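PDB 2R91: 2-Keto-3-deoxy-(6-phospho-)gluconate aldolase from Thermoproteus tenax, which belongs to the dihydrodipicolinate synthetase family of TIM-barrel proteins and, in the crystal assembly, forms a four-chain complex of barrels with eight parallel strands. Local coordinates for residues A[85-90]-A[121-126]; A[55-60]-A[67-72]; A[127-130]-A[136-139]; A[90-95]-A[171-176]; A[150-155]-A[163-168]. One frame throughout, in Å; residues are numbered along the deposited sequence.

In the fold
Following the chain from the N terminus, interaction 2 closes first, a short loop that seats helix 50-63 on strand 67-70. Interaction 1 opens on the following helix, 76-88, and closes at the entrance to strand 125-129. Interaction 4 starts from Gly90, which it shares with interaction 1, so the two cross; it closes only at 171-176, linking strand 93-96 with strand 173-176. Within this long loop lie interaction 3, at the C-terminal end of strand 125-129, and then interaction 5, which packs helix 159-168 on strand 149-154. All five reach the same closed sheet, and interactions 3 and 5 also meet one sulfate ion.

Interaction 1: residues A[85-90]-A[121-126]; sequences YAESRG and VSIPVF
At the N-terminal end of the strands, where the chain of a TIM barrel comes back from its helices into the sheet, Glu87 in the last turn of helix 76-88 reaches over to Ser122 and Ile123, in the loop that enters strand 125-129. One carboxylate oxygen takes both backbone N-H groups. OE2 of Glu87 receives N of Ser122 on its syn lone pair, at 2.8 Å and an N-H...O angle of 152°. N of Ile123 meets OE2 of Glu87 at 3.1 Å, nearly in line with the C-O bond. Because CG of Glu87 stands anti to the backbone N (chi1 -179°) and the chain stays extended beyond it, the carboxylate is carried well clear of the helix. Glu87 and Ile123 run alongside each other in opposite directions, and CD1 of Ile123 rests 3.8 Å from CB of Glu87. CB of Val121 adds a contact of 3.6 Å to OE2 of Glu87. The other oxygen, OE1 of Glu87, accepts at 3.1 Å from a water that is also hydrogen-bonded to Ser122 OG. On the same helix end, Tyr85 and Arg89 turn to Asp58 of helix 50-63, and Gly90 ends the helix in a Schellman motif. The C-terminal end of a helix would be expected to give a carboxylate little electrostatic help, so the two N-H dipoles probably do much to stabilise the charge of Glu87 while fixing the course of the loop.

Interaction 2: residues A[55-60]-A[67-72]; sequences ELTDAA and VIVQVA
Thr57 and Val69 meet with their side chains crossed at about a right angle, the hydroxyl of the threonine lying against both methyl groups of the valine. OG1 of Thr57 approaches CG1 of Val69 to 3.4 Å and CG2 of Val69 to 3.8 Å. With OG1 set beside the backbone N (chi1 -66°), the hydroxyl can bond back to the carbonyl O of Lys53 in its own helix while still facing the strand. One turn further on, Ala60 points its CB at Val67, whose two methyls divide the work: CG1 of Val67 packs on CB of Ala60 at 3.9 Å, and CG2 of Val67 comes to 3.5 Å from the carbonyl O of Ala60. Val67 and Val69, two residues apart on strand 67-70, thus turn the same face to helix 50-63. This is the return half of the beta-alpha-beta unit made by strand 35-38, helix 50-63 and strand 67-70, the repeating element of the TIM barrel. Helix 76-88 lines the neighbouring side, with Ala86 on Val69 and Leu82 on Thr57. Between the two segments the interface is held by van der Waals packing alone, and the intrahelical bond to Lys53 O lets a buried hydroxyl sit among methyl groups without losing its polar partner.

Interaction 3: residues A[127-130]-A[136-139]; sequences LYNY and RDVD. With SO4 (sulfate ion), chain E.
The flat ends of Asn129 and Asp137 cross at a slant, amide and carboxylate planes 44° apart. The amide is probably modelled the wrong way round, so the pairing of its oxygen and nitrogen remains doubtful; a turned amide could serve OD1 of Asp137 and N of Val138 together. OD2 of Asp137 has a firm partner in His161 NE2. Across the strand, the ring of Tyr128 has sulfate oxygen O1 at its edge, near the ring plane, and its OH donates to that O1 over a very short 2.5 Å. The ring of Tyr130 meets the same O1 obliquely, with CD2 at 4.0 Å. Residues of strand 125-129 thus alternate, Tyr128 reaching the sulfate while Leu127 and Asn129 face the 136-139 loop. There, CD2 of Leu127 packs on CG1 of Val138 at 3.9 Å and lies 3.4 Å from O of Val138. The sulfate lies beyond the C-terminal ends of the strands, the end where TIM-barrel proteins have their active sites. A water takes N-H of Tyr130 at 3.0 Å and donates to O of Arg136 at 2.8 Å, so a single solvent molecule satisfies two backbone groups and ties the strand's exit to the loop.

Interaction 4: residues A[90-95]-A[171-176]; sequences GAEAVA and QARVYN
Glu92, just before strand 93-96, and Arg173, at the start of strand 173-176, belong to strands running the same way in the closed sheet but with strands 125-129 and 149-154 between them, so they meet through side chains alone. OE2 of Glu92 sits before both terminal nitrogens of Arg173, at 3.2 Å from NH1 and 3.2 Å from NH2. Both bonds of this salt bridge are weak, with N-H...O angles of 130°, and the two N-H groups share the one oxygen. The carboxylate plane is turned 73° from that of the guanidinium. The pair bridges the bottom of the TIM barrel, at the N-terminal ends of its strands, where Arg173 also lies on Phe126 and Ile68. A bend at chi3 (58°) swings the guanidinium round so that its NE edge turns to Tyr175, two residues along the same strand. There it grips one oxygen side-on and in plane: NE of Arg173 lies 2.8 Å from OH of Tyr175, and NH2 of Arg173 lies 2.9 Å from that OH. These two hydrogen bonds, both donated to one oxygen, fix the rotation of the guanidinium. Tyr175 OH is bonded in turn to Glu2 OE1, and OE2 of Glu92 has a second salt-bridge partner in Arg66 NH2, so two arginines share its charge.

Interaction 5: residues A[150-155]-A[163-168]; sequences RGVKDT and LAYKRY. With SO4 (sulfate ion), chain E.
Val152 and Tyr165 form a CH-pi contact in the core between strand and helix: CG1 of Val152 stands over the ring of Tyr165, 3.5 Å from its centroid and only 3° off the ring normal. The pair seats helix 159-168 on strand 149-154, within the beta-alpha-beta unit that strand 173-176 completes in the TIM barrel. CG2 of Val152 adds a second touch, 3.8 Å from CD1 of Tyr165, so both methyls lie on one ring face. Asp154, two residues along the strand, meets the ring differently. Its OD2 lies at the ring edge, in plane, 3.6 Å from CE2 of Tyr165, and the carboxylate stands 79° from the ring plane. CG of Tyr165 is placed beside its backbone N (chi1 -63°), which sends the ring from the helix toward the strand.

The next shell fixes these groups. Tyr165 OH donates to O of Val138, while Asp154 OD2 accepts from Thr162 OG1 and His161 ND1, and Asp154 OD1 from Asn156 ND2; these bonds hold the carboxylate in place at the ring edge, its plane turned steeply to the ring. On the other face of the strand, Lys153 and Thr155 turn to the sulfate, whose other partners include Thr42 OG1, although NZ of Lys153 and OG1 of Thr155 are too close in the model for their bonds to be relied on. Farther along the helix, Arg167 NH2 pairs with Glu232 of a third subunit, and CE1 of Tyr168 lies 3.7 Å above the centre of the Arg167 guanidinium plane.

Interaction 1: residues A[85-90]-A[121-126]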
# COMPACT_ATOMS: atom_id res chain seq x y z
N TYR A 85 -16.84 20.84 -26.32
CA TYR A 85 -16.52 22.26 -26.22
C TYR A 85 -15.04 22.54 -26.51
O TYR A 85 -14.70 23.46 -27.30
CB TYR A 85 -16.85 22.79 -24.82
CG TYR A 85 -16.74 24.29 -24.69
CD1 TYR A 85 -17.68 25.14 -25.31
CD2 TYR A 85 -15.69 24.88 -23.98
CE1 TYR A 85 -17.59 26.50 -25.24
CE2 TYR A 85 -15.59 26.26 -23.88
CZ TYR A 85 -16.56 27.06 -24.52
OH TYR A 85 -16.51 28.41 -24.44
N ALA A 86 -14.15 21.77 -25.88
CA ALA A 86 -12.71 21.92 -26.09
C ALA A 86 -12.37 21.74 -27.58
O ALA A 86 -11.61 22.52 -28.16
CB ALA A 86 -11.95 20.90 -25.24
N GLU A 87 -12.93 20.71 -28.18
CA GLU A 87 -12.71 20.48 -29.60
C GLU A 87 -13.15 21.68 -30.46
O GLU A 87 -12.45 22.06 -31.40
CB GLU A 87 -13.45 19.23 -30.04
CG GLU A 87 -13.23 18.92 -31.53
CD GLU A 87 -13.92 17.65 -31.91
OE1 GLU A 87 -15.16 17.60 -31.82
OE2 GLU A 87 -13.25 16.67 -32.26
N SER A 88 -14.27 22.29 -30.11
CA SER A 88 -14.78 23.43 -30.89
C SER A 88 -13.90 24.65 -30.71
O SER A 88 -13.79 25.50 -31.61
CB SER A 88 -16.22 23.77 -30.50
OG SER A 88 -16.27 24.46 -29.25
N ARG A 89 -13.24 24.72 -29.54
CA ARG A 89 -12.30 25.81 -29.26
C ARG A 89 -10.89 25.59 -29.83
O ARG A 89 -10.00 26.42 -29.66
CB ARG A 89 -12.27 26.11 -27.75
CG ARG A 89 -13.61 26.60 -27.21
CD ARG A 89 -13.93 27.93 -27.83
NE ARG A 89 -15.16 28.57 -27.35
CZ ARG A 89 -16.33 28.54 -28.00
NH1 ARG A 89 -16.45 27.85 -29.11
NH2 ARG A 89 -17.38 29.18 -27.51
N GLY A 90 -10.70 24.49 -30.55
CA GLY A 90 -9.44 24.26 -31.23
C GLY A 90 -8.36 23.51 -30.42
O GLY A 90 -7.19 23.56 -30.79
N VAL A 121 -15.86 12.83 -29.74
CA VAL A 121 -15.01 13.79 -30.46
C VAL A 121 -14.19 13.10 -31.53
O VAL A 121 -14.05 11.87 -31.54
CB VAL A 121 -14.01 14.53 -29.48
CG1 VAL A 121 -14.78 15.38 -28.44
CG2 VAL A 121 -13.07 13.51 -28.78
N SER A 122 -13.62 13.91 -32.41
CA SER A 122 -12.74 13.43 -33.47
C SER A 122 -11.27 13.60 -33.11
O SER A 122 -10.43 12.83 -33.58
CB SER A 122 -13.02 14.21 -34.77
OG SER A 122 -14.38 14.02 -35.12
N ILE A 123 -10.96 14.63 -32.32
CA ILE A 123 -9.58 14.84 -31.89
C ILE A 123 -9.14 13.68 -30.96
O ILE A 123 -9.98 12.99 -30.40
CB ILE A 123 -9.38 16.23 -31.23
CG1 ILE A 123 -10.33 16.41 -30.02
CG2 ILE A 123 -9.58 17.35 -32.26
CD1 ILE A 123 -10.03 17.69 -29.23
N PRO A 124 -7.82 13.46 -30.81
CA PRO A 124 -7.29 12.37 -29.98
C PRO A 124 -7.74 12.49 -28.51
O PRO A 124 -7.80 13.60 -27.97
CB PRO A 124 -5.77 12.58 -30.06
CG PRO A 124 -5.56 13.34 -31.34
CD PRO A 124 -6.75 14.25 -31.44
N VAL A 125 -8.07 11.36 -27.92
CA VAL A 125 -8.35 11.29 -26.49
C VAL A 125 -7.13 10.66 -25.77
O VAL A 125 -6.67 9.58 -26.16
CB VAL A 125 -9.62 10.45 -26.22
CG1 VAL A 125 -9.79 10.16 -24.71
CG2 VAL A 125 -10.86 11.17 -26.79
N PHE A 126 -6.63 11.35 -24.74
CA PHE A 126 -5.48 10.88 -23.94
C PHE A 126 -5.96 10.28 -22.64
O PHE A 126 -6.89 10.82 -22.00
CB PHE A 126 -4.56 12.06 -23.55
CG PHE A 126 -3.61 12.50 -24.64
CD1 PHE A 126 -4.02 12.59 -25.96
CD2 PHE A 126 -2.31 12.84 -24.32
CE1 PHE A 126 -3.12 13.02 -26.95
CE2 PHE A 126 -1.41 13.28 -25.31
CZ PHE A 126 -1.82 13.37 -26.60
O HOH W 1 -16.03 15.86 -34.28

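Interaction 2: residues A[55-60]-A[67-72]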
# COMPACT_ATOMS: atom_id res chain seq x y z
N GLU A 55 -14.31 28.11 -18.95
CA GLU A 55 -13.61 29.40 -18.91
C GLU A 55 -12.12 29.20 -19.11
O GLU A 55 -11.44 29.95 -19.82
CB GLU A 55 -13.84 30.10 -17.58
CG GLU A 55 -15.27 30.55 -17.39
CD GLU A 55 -15.62 30.80 -15.94
OE1 GLU A 55 -14.72 31.13 -15.16
OE2 GLU A 55 -16.79 30.64 -15.56
N LEU A 56 -11.59 28.17 -18.48
CA LEU A 56 -10.18 27.87 -18.57
C LEU A 56 -9.81 27.41 -19.99
O LEU A 56 -8.79 27.82 -20.54
CB LEU A 56 -9.89 26.82 -17.47
CG LEU A 56 -8.48 26.29 -17.30
CD1 LEU A 56 -7.55 27.48 -16.84
CD2 LEU A 56 -8.53 25.16 -16.26
N THR A 57 -10.67 26.60 -20.62
CA THR A 57 -10.49 26.21 -22.02
C THR A 57 -10.41 27.45 -22.92
O THR A 57 -9.55 27.54 -23.81
CB THR A 57 -11.68 25.32 -22.49
OG1 THR A 57 -11.66 24.07 -21.78
CG2 THR A 57 -11.65 25.06 -24.00
N ASP A 58 -11.30 28.41 -22.70
CA ASP A 58 -11.29 29.63 -23.55
C ASP A 58 -9.99 30.38 -23.33
O ASP A 58 -9.35 30.82 -24.29
CB ASP A 58 -12.46 30.56 -23.18
CG ASP A 58 -13.82 30.01 -23.62
OD1 ASP A 58 -13.90 29.20 -24.54
OD2 ASP A 58 -14.82 30.44 -23.03
N ALA A 59 -9.59 30.53 -22.06
CA ALA A 59 -8.37 31.29 -21.74
C ALA A 59 -7.14 30.61 -22.31
O ALA A 59 -6.26 31.28 -22.85
CB ALA A 59 -8.23 31.51 -20.19
N ALA A 60 -7.07 29.28 -22.19
CA ALA A 60 -5.89 28.53 -22.65
C ALA A 60 -5.79 28.59 -24.17
O ALA A 60 -4.72 28.91 -24.72
CB ALA A 60 -5.96 27.04 -22.16
N VAL A 67 -3.00 23.17 -27.16
CA VAL A 67 -3.72 23.05 -25.88
C VAL A 67 -4.35 21.68 -25.80
O VAL A 67 -5.01 21.21 -26.76
CB VAL A 67 -4.84 24.15 -25.74
CG1 VAL A 67 -5.69 23.91 -24.52
CG2 VAL A 67 -4.25 25.55 -25.67
N ILE A 68 -4.14 21.00 -24.67
CA ILE A 68 -4.89 19.78 -24.37
C ILE A 68 -5.73 20.06 -23.14
O ILE A 68 -5.23 20.62 -22.16
CB ILE A 68 -3.94 18.57 -24.08
CG1 ILE A 68 -3.08 18.25 -25.30
CG2 ILE A 68 -4.72 17.33 -23.57
CD1 ILE A 68 -1.94 17.16 -25.01
N VAL A 69 -7.01 19.70 -23.18
CA VAL A 69 -7.92 19.97 -22.07
C VAL A 69 -8.28 18.67 -21.32
O VAL A 69 -8.71 17.68 -21.93
CB VAL A 69 -9.23 20.72 -22.54
CG1 VAL A 69 -10.12 21.07 -21.35
CG2 VAL A 69 -8.86 22.00 -23.31
N GLN A 70 -8.07 18.70 -20.01
CA GLN A 70 -8.44 17.63 -19.06
C GLN A 70 -9.94 17.75 -18.78
O GLN A 70 -10.37 18.78 -18.28
CB GLN A 70 -7.70 17.81 -17.71
CG GLN A 70 -8.55 17.24 -16.44
CD GLN A 70 -8.37 15.89 -16.66
OE1 GLN A 70 -9.21 15.02 -16.50
NE2 GLN A 70 -7.23 15.70 -17.32
N VAL A 71 -10.71 16.70 -19.05
CA VAL A 71 -12.19 16.84 -19.01
C VAL A 71 -12.94 16.04 -17.92
O VAL A 71 -14.18 16.10 -17.83
CB VAL A 71 -12.79 16.53 -20.41
CG1 VAL A 71 -12.19 17.44 -21.48
CG2 VAL A 71 -12.61 15.03 -20.77
N ALA A 72 -12.23 15.30 -17.07
CA ALA A 72 -12.92 14.37 -16.18
C ALA A 72 -13.95 15.06 -15.28
O ALA A 72 -13.73 16.15 -14.78
CB ALA A 72 -11.94 13.61 -15.29

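Interaction 3: residues A[127-130]-A[136-139]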
# COMPACT_ATOMS: atom_id res chain seq x y z
N LEU A 127 -5.33 9.19 -22.23
CA LEU A 127 -5.49 8.74 -20.86
C LEU A 127 -4.58 9.60 -19.97
O LEU A 127 -3.40 9.79 -20.27
CB LEU A 127 -5.15 7.25 -20.75
CG LEU A 127 -4.85 6.74 -19.32
CD1 LEU A 127 -6.08 6.72 -18.40
CD2 LEU A 127 -4.15 5.37 -19.40
N TYR A 128 -5.13 10.17 -18.90
CA TYR A 128 -4.35 10.86 -17.89
C TYR A 128 -4.40 9.98 -16.65
O TYR A 128 -5.40 9.95 -15.92
CB TYR A 128 -4.90 12.28 -17.64
CG TYR A 128 -4.31 13.06 -16.46
CD1 TYR A 128 -3.00 12.83 -15.99
CD2 TYR A 128 -5.05 14.06 -15.85
CE1 TYR A 128 -2.49 13.56 -14.91
CE2 TYR A 128 -4.56 14.79 -14.79
CZ TYR A 128 -3.28 14.56 -14.32
OH TYR A 128 -2.84 15.32 -13.26
N ASN A 129 -3.30 9.25 -16.43
CA ASN A 129 -3.20 8.25 -15.39
C ASN A 129 -2.43 8.85 -14.21
O ASN A 129 -1.40 9.50 -14.40
CB ASN A 129 -2.49 7.00 -15.98
CG ASN A 129 -2.55 5.78 -15.06
OD1 ASN A 129 -1.51 5.26 -14.62
ND2 ASN A 129 -3.74 5.29 -14.81
N TYR A 130 -2.96 8.70 -12.99
CA TYR A 130 -2.35 9.29 -11.82
C TYR A 130 -2.81 8.47 -10.62
O TYR A 130 -3.66 8.90 -9.82
CB TYR A 130 -2.77 10.77 -11.67
CG TYR A 130 -1.99 11.57 -10.65
CD1 TYR A 130 -1.16 10.94 -9.70
CD2 TYR A 130 -2.11 12.95 -10.60
CE1 TYR A 130 -0.47 11.69 -8.74
CE2 TYR A 130 -1.40 13.70 -9.67
CZ TYR A 130 -0.61 13.06 -8.74
OH TYR A 130 0.09 13.80 -7.84
N ARG A 136 -6.90 4.35 -8.57
CA ARG A 136 -6.81 3.17 -9.44
C ARG A 136 -5.81 3.48 -10.55
O ARG A 136 -5.49 4.63 -10.83
CB ARG A 136 -8.18 2.76 -10.07
CG ARG A 136 -8.96 3.88 -10.80
CD ARG A 136 -10.31 3.41 -11.39
NE ARG A 136 -11.08 2.67 -10.39
CZ ARG A 136 -11.82 3.21 -9.42
NH1 ARG A 136 -12.02 4.55 -9.34
NH2 ARG A 136 -12.41 2.39 -8.55
N ASP A 137 -5.40 2.43 -11.23
CA ASP A 137 -4.44 2.49 -12.33
C ASP A 137 -5.12 1.96 -13.59
O ASP A 137 -5.79 0.93 -13.55
CB ASP A 137 -3.25 1.57 -11.98
CG ASP A 137 -2.12 1.61 -13.02
OD1 ASP A 137 -1.92 2.64 -13.68
OD2 ASP A 137 -1.43 0.58 -13.18
N VAL A 138 -4.94 2.66 -14.71
CA VAL A 138 -5.26 2.10 -16.02
C VAL A 138 -3.92 1.87 -16.73
O VAL A 138 -3.34 2.81 -17.31
CB VAL A 138 -6.19 3.03 -16.81
CG1 VAL A 138 -6.45 2.46 -18.22
CG2 VAL A 138 -7.54 3.19 -16.04
N ASP A 139 -3.40 0.64 -16.61
CA ASP A 139 -2.02 0.36 -17.06
C ASP A 139 -1.97 0.20 -18.59
O ASP A 139 -3.00 0.34 -19.26
CB ASP A 139 -1.37 -0.82 -16.27
CG ASP A 139 -1.97 -2.20 -16.59
OD1 ASP A 139 -2.84 -2.31 -17.46
OD2 ASP A 139 -1.55 -3.19 -15.95
S SO4 E . -0.07 17.01 -12.88
O1 SO4 E . -0.41 15.57 -13.04
O2 SO4 E . 1.23 17.16 -13.58
O3 SO4 E . -1.07 17.98 -13.25
O4 SO4 E . 0.14 17.36 -11.45
O HOH W 2 -5.15 6.67 -12.73

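Interaction 4: residues A[90-95]-A[171-176]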
# COMPACT_ATOMS: atom_id res chain seq x y z
N GLY A 90 -10.70 24.49 -30.55
CA GLY A 90 -9.44 24.26 -31.23
C GLY A 90 -8.36 23.51 -30.42
O GLY A 90 -7.19 23.56 -30.79
N ALA A 91 -8.76 22.86 -29.33
CA ALA A 91 -7.85 22.02 -28.54
C ALA A 91 -7.31 20.96 -29.45
O ALA A 91 -8.06 20.37 -30.25
CB ALA A 91 -8.59 21.36 -27.37
N GLU A 92 -6.04 20.62 -29.32
CA GLU A 92 -5.49 19.62 -30.19
C GLU A 92 -5.84 18.21 -29.71
O GLU A 92 -5.84 17.24 -30.47
CB GLU A 92 -3.99 19.86 -30.42
CG GLU A 92 -3.06 19.30 -29.41
CD GLU A 92 -1.58 19.46 -29.83
OE1 GLU A 92 -1.22 20.45 -30.51
OE2 GLU A 92 -0.78 18.58 -29.45
N ALA A 93 -6.19 18.10 -28.43
CA ALA A 93 -6.57 16.81 -27.86
C ALA A 93 -7.37 17.06 -26.58
O ALA A 93 -7.33 18.15 -26.04
CB ALA A 93 -5.31 15.94 -27.55
N VAL A 94 -8.09 16.05 -26.11
CA VAL A 94 -8.62 16.11 -24.73
C VAL A 94 -8.01 14.96 -23.94
O VAL A 94 -7.60 13.97 -24.53
CB VAL A 94 -10.15 15.99 -24.68
CG1 VAL A 94 -10.81 17.26 -25.31
CG2 VAL A 94 -10.62 14.73 -25.39
N ALA A 95 -7.96 15.09 -22.61
CA ALA A 95 -7.45 14.02 -21.76
C ALA A 95 -8.46 13.78 -20.66
O ALA A 95 -9.24 14.67 -20.34
CB ALA A 95 -6.10 14.41 -21.15
N GLN A 171 1.93 3.79 -31.40
CA GLN A 171 1.54 5.03 -32.08
C GLN A 171 1.08 6.17 -31.16
O GLN A 171 0.93 7.32 -31.60
CB GLN A 171 0.44 4.72 -33.11
CG GLN A 171 0.91 3.82 -34.26
CD GLN A 171 2.19 4.34 -34.92
OE1 GLN A 171 2.27 5.52 -35.32
NE2 GLN A 171 3.21 3.47 -35.02
N ALA A 172 0.85 5.87 -29.89
CA ALA A 172 0.41 6.90 -28.94
C ALA A 172 1.56 7.83 -28.61
O ALA A 172 2.71 7.41 -28.57
CB ALA A 172 -0.11 6.24 -27.65
N ARG A 173 1.24 9.10 -28.33
CA ARG A 173 2.19 10.01 -27.70
C ARG A 173 2.16 9.79 -26.16
O ARG A 173 1.13 9.98 -25.52
CB ARG A 173 1.81 11.45 -28.01
CG ARG A 173 2.09 11.91 -29.45
CD ARG A 173 1.22 13.13 -29.82
NE ARG A 173 1.43 14.29 -28.93
CZ ARG A 173 0.58 15.31 -28.76
NH1 ARG A 173 -0.58 15.37 -29.42
NH2 ARG A 173 0.89 16.30 -27.91
N VAL A 174 3.31 9.42 -25.60
CA VAL A 174 3.42 9.06 -24.16
C VAL A 174 4.34 10.04 -23.40
O VAL A 174 5.45 10.36 -23.85
CB VAL A 174 3.89 7.57 -24.00
CG1 VAL A 174 4.03 7.20 -22.53
CG2 VAL A 174 2.91 6.61 -24.70
N TYR A 175 3.85 10.54 -22.26
CA TYR A 175 4.51 11.55 -21.43
C TYR A 175 4.51 11.08 -19.98
O TYR A 175 3.54 10.46 -19.50
CB TYR A 175 3.70 12.86 -21.45
CG TYR A 175 3.51 13.39 -22.85
CD1 TYR A 175 4.36 14.36 -23.36
CD2 TYR A 175 2.52 12.88 -23.67
CE1 TYR A 175 4.23 14.82 -24.66
CE2 TYR A 175 2.36 13.36 -24.97
CZ TYR A 175 3.22 14.33 -25.44
OH TYR A 175 3.06 14.80 -26.72
N ASN A 176 5.59 11.37 -19.27
CA ASN A 176 5.60 11.12 -17.83
C ASN A 176 5.39 12.44 -17.09
O ASN A 176 5.91 13.49 -17.50
CB ASN A 176 6.91 10.41 -17.39
CG ASN A 176 6.96 10.20 -15.90
OD1 ASN A 176 7.32 11.10 -15.17
ND2 ASN A 176 6.56 9.02 -15.44

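Interaction 5: residues A[150-155]-A[163-168]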
# COMPACT_ATOMS: atom_id res chain seq x y z
N ARG A 150 -5.10 7.51 -27.77
CA ARG A 150 -4.06 7.95 -28.70
C ARG A 150 -2.93 8.74 -28.00
O ARG A 150 -2.03 9.32 -28.64
CB ARG A 150 -4.70 8.74 -29.86
CG ARG A 150 -5.55 7.81 -30.77
CD ARG A 150 -6.55 8.53 -31.63
NE ARG A 150 -5.90 9.23 -32.72
CZ ARG A 150 -6.49 10.16 -33.48
NH1 ARG A 150 -7.76 10.54 -33.26
NH2 ARG A 150 -5.78 10.74 -34.44
N GLY A 151 -2.97 8.76 -26.68
CA GLY A 151 -2.00 9.50 -25.93
C GLY A 151 -2.11 9.15 -24.47
O GLY A 151 -3.18 8.74 -24.01
N VAL A 152 -1.00 9.28 -23.74
CA VAL A 152 -1.00 8.96 -22.31
C VAL A 152 -0.16 9.97 -21.52
O VAL A 152 0.97 10.31 -21.91
CB VAL A 152 -0.50 7.50 -22.03
CG1 VAL A 152 -0.63 7.14 -20.54
CG2 VAL A 152 -1.26 6.49 -22.88
N LYS A 153 -0.72 10.48 -20.43
CA LYS A 153 0.09 11.24 -19.48
C LYS A 153 0.08 10.41 -18.22
O LYS A 153 -0.99 10.18 -17.66
CB LYS A 153 -0.50 12.61 -19.17
CG LYS A 153 0.20 13.32 -17.93
CD LYS A 153 -0.58 14.58 -17.49
CE LYS A 153 -0.00 15.41 -16.30
NZ LYS A 153 1.04 14.79 -15.40
N ASP A 154 1.25 9.94 -17.79
CA ASP A 154 1.36 9.03 -16.65
C ASP A 154 2.09 9.77 -15.54
O ASP A 154 3.33 9.96 -15.59
CB ASP A 154 2.07 7.74 -17.09
CG ASP A 154 1.97 6.59 -16.06
OD1 ASP A 154 1.01 6.55 -15.27
OD2 ASP A 154 2.89 5.72 -16.03
N THR A 155 1.33 10.26 -14.57
CA THR A 155 1.93 10.97 -13.43
C THR A 155 2.23 9.88 -12.43
O THR A 155 1.36 9.44 -11.69
CB THR A 155 1.03 12.11 -12.85
OG1 THR A 155 0.89 13.14 -13.85
CG2 THR A 155 1.71 12.76 -11.64
N LEU A 163 6.87 3.68 -19.70
CA LEU A 163 7.45 3.09 -20.90
C LEU A 163 6.54 2.00 -21.46
O LEU A 163 6.43 1.84 -22.66
CB LEU A 163 8.86 2.51 -20.60
CG LEU A 163 10.00 3.55 -20.65
CD1 LEU A 163 11.25 3.06 -19.89
CD2 LEU A 163 10.35 3.90 -22.11
N ALA A 164 5.90 1.24 -20.59
CA ALA A 164 5.03 0.17 -21.06
C ALA A 164 3.92 0.67 -22.00
O ALA A 164 3.49 -0.07 -22.88
CB ALA A 164 4.44 -0.60 -19.87
N TYR A 165 3.47 1.93 -21.86
CA TYR A 165 2.47 2.45 -22.82
C TYR A 165 3.02 2.56 -24.22
O TYR A 165 2.32 2.32 -25.20
CB TYR A 165 1.91 3.81 -22.40
CG TYR A 165 1.15 3.81 -21.09
CD1 TYR A 165 -0.17 3.35 -21.02
CD2 TYR A 165 1.74 4.32 -19.94
CE1 TYR A 165 -0.88 3.38 -19.85
CE2 TYR A 165 1.04 4.34 -18.74
CZ TYR A 165 -0.28 3.87 -18.71
OH TYR A 165 -0.97 3.88 -17.53
N LYS A 166 4.29 2.93 -24.33
CA LYS A 166 4.96 2.98 -25.61
C LYS A 166 5.07 1.58 -26.22
O LYS A 166 5.01 1.40 -27.42
CB LYS A 166 6.36 3.57 -25.40
CG LYS A 166 6.90 4.33 -26.55
CD LYS A 166 6.78 5.81 -26.26
CE LYS A 166 6.44 6.56 -27.55
NZ LYS A 166 7.65 6.66 -28.32
N ARG A 167 5.22 0.57 -25.37
CA ARG A 167 5.30 -0.81 -25.83
C ARG A 167 3.97 -1.31 -26.36
O ARG A 167 3.90 -1.93 -27.44
CB ARG A 167 5.82 -1.68 -24.69
CG ARG A 167 5.99 -3.16 -25.02
CD ARG A 167 6.38 -3.89 -23.74
NE ARG A 167 5.80 -5.22 -23.71
CZ ARG A 167 5.47 -5.88 -22.61
NH1 ARG A 167 5.61 -5.33 -21.40
NH2 ARG A 167 4.99 -7.10 -22.74
N TYR A 168 2.89 -1.07 -25.61
CA TYR A 168 1.56 -1.56 -25.99
C TYR A 168 0.85 -0.68 -26.99
O TYR A 168 -0.03 -1.15 -27.72
CB TYR A 168 0.64 -1.74 -24.77
CG TYR A 168 0.87 -3.02 -23.98
CD1 TYR A 168 1.93 -3.14 -23.10
CD2 TYR A 168 0.01 -4.10 -24.12
CE1 TYR A 168 2.14 -4.29 -22.38
CE2 TYR A 168 0.21 -5.26 -23.40
CZ TYR A 168 1.29 -5.35 -22.54
OH TYR A 168 1.48 -6.50 -21.80
S SO4 E . -0.07 17.01 -12.88
O1 SO4 E . -0.41 15.57 -13.04
O2 SO4 E . 1.23 17.16 -13.58
O3 SO4 E . -1.07 17.98 -13.25
O4 SO4 E . 0.14 17.36 -11.45